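Local coordinates for collectin placenta 1 (Mus musculus, PDB 2OX9), which probably serves as a scavenger receptor whose calcium-dependent C-type lectin domain recognises glycans such as the leukocyte cell-surface antigen Lewis(x), at residues Glu22-Glu27 with Asn124-Glu129. Numbering follows the deposited sequence.
Sequences EKEIFE and NNFICE. With CA (calcium ion), chain L.
K23 reaches across to N125 with its amino group: NZ donates to OD1 at 2.9 Å, lying in the plane of the amide carbonyl and on a lone pair, with a C=O...N angle of 130°. The lysine chain runs extended from CG to CE and bends only at its last torsion (chi4 -58°), which carries NZ back to the amide; K23 CG also lies 3.5 Å from N125 OD1. Water 1 joins the two side chains a second time, accepting from N125 ND2 and, weakly, from K23 NZ. Since ND2 donates to S20 O as well, both ends of the amide are engaged and its orientation is well defined.

The backbones beside this pair form a single antiparallel bridge, E24 with N124, as a hydrogen-bonded pair. E24 N donates to N124 O at 2.9 Å, and N124 N returns a bond to E24 O at 3.1 Å. E24 O has a second donor in W63 NE1. Two residues earlier in the chain, E22 O receives a nearly straight CA-H...O contact from N125 CA (3.4 Å, 165° at hydrogen).

On the flank formed by F126, the ring offers CE2 to E22 CB at 3.8 Å and, more loosely, to E24 CG. The E24 side chain runs beside the ring in the same direction, its carboxylate plane nearly perpendicular to the ring. F32 meets F126 edge-to-face, and C128 SG, disulfide-bonded to C33, lies at the ring edge in plane.

The strand continues to E129, whose two carboxylate oxygens bind a calcium ion with F42, N44 and E48. In this C-type lectin fold, the bridge ties the lead-in to helix 26-35 to the chain running into strand 125-131.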
ATOM      1  N   GLU A  22      -7.415   9.333  -6.816  1.00 19.07           N
ATOM      2  CA  GLU A  22      -8.232   9.571  -5.636  1.00 21.58           C
ATOM      3  C   GLU A  22      -7.327   9.578  -4.408  1.00 20.97           C
ATOM      4  O   GLU A  22      -6.342   8.842  -4.357  1.00 22.03           O
ATOM      5  CB  GLU A  22      -9.293   8.471  -5.472  1.00 21.71           C
ATOM      6  CG  GLU A  22     -10.399   8.443  -6.535  1.00 23.73           C
ATOM      7  CD  GLU A  22     -10.014   7.667  -7.788  1.00 25.75           C
ATOM      8  OE1 GLU A  22      -8.833   7.276  -7.920  1.00 25.71           O
ATOM      9  OE2 GLU A  22     -10.900   7.450  -8.647  1.00 25.11           O
ATOM     10  N   LYS A  23      -7.662  10.417  -3.432  1.00 21.56           N
ATOM     11  CA  LYS A  23      -6.906  10.515  -2.181  1.00 22.45           C
ATOM     12  C   LYS A  23      -7.892  10.178  -1.064  1.00 22.77           C
ATOM     13  O   LYS A  23      -8.942  10.817  -0.959  1.00 24.43           O
ATOM     14  CB  LYS A  23      -6.364  11.937  -1.983  1.00 25.04           C
ATOM     15  CG  LYS A  23      -5.475  12.457  -3.117  1.00 28.74           C
ATOM     16  CD  LYS A  23      -4.808  13.778  -2.727  1.00 29.67           C
ATOM     17  CE  LYS A  23      -4.125  14.455  -3.912  1.00 30.69           C
ATOM     18  NZ  LYS A  23      -3.083  13.603  -4.557  1.00 30.15           N
ATOM     19  N   GLU A  24      -7.566   9.188  -0.232  1.00 19.96           N
ATOM     20  CA  GLU A  24      -8.473   8.766   0.845  1.00 19.74           C
ATOM     21  C   GLU A  24      -7.752   8.202   2.077  1.00 16.43           C
ATOM     22  O   GLU A  24      -6.565   7.881   2.020  1.00 15.34           O
ATOM     23  CB  GLU A  24      -9.416   7.685   0.318  1.00 22.23           C
ATOM     24  CG  GLU A  24     -10.106   7.998  -1.002  1.00 28.00           C
ATOM     25  CD  GLU A  24     -11.253   8.976  -0.854  1.00 31.43           C
ATOM     26  OE1 GLU A  24     -12.163   8.706  -0.042  1.00 33.41           O
ATOM     27  OE2 GLU A  24     -11.254  10.007  -1.557  1.00 35.51           O
ATOM     28  N   ILE A  25      -8.471   8.076   3.188  1.00 12.78           N
ATOM     29  CA  ILE A  25      -7.876   7.498   4.388  1.00 14.22           C
ATOM     30  C   ILE A  25      -7.753   6.012   4.074  1.00 13.64           C
ATOM     31  O   ILE A  25      -8.376   5.536   3.121  1.00 12.78           O
ATOM     32  CB  ILE A  25      -8.766   7.685   5.643  1.00 16.26           C
ATOM     33  CG1 ILE A  25     -10.127   7.017   5.442  1.00 14.44           C
ATOM     34  CG2 ILE A  25      -8.938   9.157   5.935  1.00 17.13           C
ATOM     35  CD1 ILE A  25     -11.033   7.123   6.670  1.00 19.49           C
ATOM     36  N   PHE A  26      -6.981   5.278   4.872  1.00 13.68           N
ATOM     37  CA  PHE A  26      -6.773   3.853   4.610  1.00 15.34           C
ATOM     38  C   PHE A  26      -8.020   3.012   4.390  1.00 17.75           C
ATOM     39  O   PHE A  26      -8.121   2.315   3.383  1.00 18.09           O
ATOM     40  CB  PHE A  26      -5.961   3.197   5.722  1.00 16.32           C
ATOM     41  CG  PHE A  26      -5.522   1.787   5.401  1.00 12.84           C
ATOM     42  CD1 PHE A  26      -4.418   1.559   4.574  1.00 14.80           C
ATOM     43  CD2 PHE A  26      -6.204   0.693   5.921  1.00 16.02           C
ATOM     44  CE1 PHE A  26      -3.996   0.265   4.273  1.00 14.36           C
ATOM     45  CE2 PHE A  26      -5.791  -0.614   5.624  1.00 14.88           C
ATOM     46  CZ  PHE A  26      -4.681  -0.825   4.797  1.00 15.88           C
ATOM     47  N   GLU A  27      -8.961   3.061   5.331  1.00 17.81           N
ATOM     48  CA  GLU A  27     -10.176   2.256   5.219  1.00 19.82           C
ATOM     49  C   GLU A  27     -11.019   2.585   4.001  1.00 17.87           C
ATOM     50  O   GLU A  27     -11.693   1.711   3.445  1.00 16.48           O
ATOM     51  CB  GLU A  27     -11.031   2.371   6.489  1.00 21.47           C
ATOM     52  CG  GLU A  27     -11.545   3.761   6.809  1.00 26.14           C
ATOM     53  CD  GLU A  27     -12.698   3.736   7.806  1.00 30.21           C
ATOM     54  OE1 GLU A  27     -12.529   3.183   8.915  1.00 31.20           O
ATOM     55  OE2 GLU A  27     -13.779   4.273   7.479  1.00 33.20           O
ATOM     56  N   ASN A 124      -4.044   9.728   1.638  1.00 16.33           N
ATOM     57  CA  ASN A 124      -3.021   9.347   0.655  1.00 14.07           C
ATOM     58  C   ASN A 124      -3.645   8.810  -0.632  1.00 12.52           C
ATOM     59  O   ASN A 124      -4.827   8.494  -0.666  1.00  9.86           O
ATOM     60  CB  ASN A 124      -2.145   8.221   1.211  1.00 15.65           C
ATOM     61  CG  ASN A 124      -1.101   8.709   2.182  1.00 18.25           C
ATOM     62  OD1 ASN A 124      -0.661   7.968   3.064  1.00 23.54           O
ATOM     63  ND2 ASN A 124      -0.675   9.949   2.012  1.00 20.58           N
ATOM     64  N   ASN A 125      -2.843   8.718  -1.693  1.00 11.04           N
ATOM     65  CA  ASN A 125      -3.320   8.116  -2.932  1.00 11.62           C
ATOM     66  C   ASN A 125      -3.171   6.635  -2.602  1.00 10.96           C
ATOM     67  O   ASN A 125      -2.787   6.287  -1.478  1.00 11.58           O
ATOM     68  CB  ASN A 125      -2.424   8.476  -4.124  1.00 11.88           C
ATOM     69  CG  ASN A 125      -2.709   9.856  -4.668  1.00 14.32           C
ATOM     70  OD1 ASN A 125      -2.507  10.852  -3.986  1.00 15.66           O
ATOM     71  ND2 ASN A 125      -3.190   9.920  -5.904  1.00 16.66           N
ATOM     72  N   PHE A 126      -3.467   5.754  -3.550  1.00  8.01           N
ATOM     73  CA  PHE A 126      -3.351   4.338  -3.264  1.00  8.51           C
ATOM     74  C   PHE A 126      -3.174   3.496  -4.519  1.00  8.71           C
ATOM     75  O   PHE A 126      -3.225   4.006  -5.641  1.00  7.83           O
ATOM     76  CB  PHE A 126      -4.589   3.867  -2.475  1.00  8.44           C
ATOM     77  CG  PHE A 126      -5.897   4.150  -3.160  1.00  7.54           C
ATOM     78  CD1 PHE A 126      -6.447   3.239  -4.056  1.00 10.58           C
ATOM     79  CD2 PHE A 126      -6.595   5.330  -2.895  1.00  8.28           C
ATOM     80  CE1 PHE A 126      -7.678   3.498  -4.676  1.00  6.17           C
ATOM     81  CE2 PHE A 126      -7.816   5.596  -3.505  1.00 10.05           C
ATOM     82  CZ  PHE A 126      -8.362   4.676  -4.397  1.00 12.34           C
ATOM     83  N   ILE A 127      -2.962   2.201  -4.322  1.00  9.07           N
ATOM     84  CA  ILE A 127      -2.765   1.301  -5.451  1.00  8.73           C
ATOM     85  C   ILE A 127      -3.600   0.038  -5.282  1.00 10.46           C
ATOM     86  O   ILE A 127      -3.504  -0.630  -4.257  1.00  8.98           O
ATOM     87  CB  ILE A 127      -1.286   0.857  -5.563  1.00  9.13           C
ATOM     88  CG1 ILE A 127      -0.364   2.080  -5.600  1.00  9.98           C
ATOM     89  CG2 ILE A 127      -1.098   0.011  -6.826  1.00  5.23           C
ATOM     90  CD1 ILE A 127       1.091   1.721  -5.465  1.00  6.98           C
ATOM     91  N   CYS A 128      -4.410  -0.285  -6.286  1.00 11.24           N
ATOM     92  CA  CYS A 128      -5.221  -1.495  -6.255  1.00 10.77           C
ATOM     93  C   CYS A 128      -4.568  -2.548  -7.135  1.00 10.92           C
ATOM     94  O   CYS A 128      -3.894  -2.225  -8.119  1.00  8.83           O
ATOM     95  CB  CYS A 128      -6.633  -1.261  -6.789  1.00 14.30           C
ATOM     96  SG  CYS A 128      -7.673  -0.036  -5.940  1.00 20.21           S
ATOM     97  N   GLU A 129      -4.785  -3.811  -6.787  1.00  8.84           N
ATOM     98  CA  GLU A 129      -4.217  -4.906  -7.547  1.00 10.72           C
ATOM     99  C   GLU A 129      -5.247  -6.017  -7.751  1.00 11.88           C
ATOM    100  O   GLU A 129      -6.047  -6.322  -6.862  1.00 10.10           O
ATOM    101  CB  GLU A 129      -2.985  -5.464  -6.823  1.00 12.15           C
ATOM    102  CG  GLU A 129      -2.433  -6.737  -7.446  1.00 13.49           C
ATOM    103  CD  GLU A 129      -1.214  -7.294  -6.721  1.00 12.16           C
ATOM    104  OE1 GLU A 129      -1.013  -6.995  -5.521  1.00 16.73           O
ATOM    105  OE2 GLU A 129      -0.462  -8.051  -7.353  1.00 15.42           O
TER
HETATM  106 CA    CA L 804       1.281  -8.474  -5.654  1.00 15.06          CA
HETATM  107  O   HOH W   1      -2.745  12.423  -7.505  1.00 22.54           O
HETATM  108  O   HOH W   2       1.588 -10.219  -7.022  1.00 23.42           O
HETATM  109  O   HOH W   3      -0.188  -9.973  -4.549  1.00 13.64           O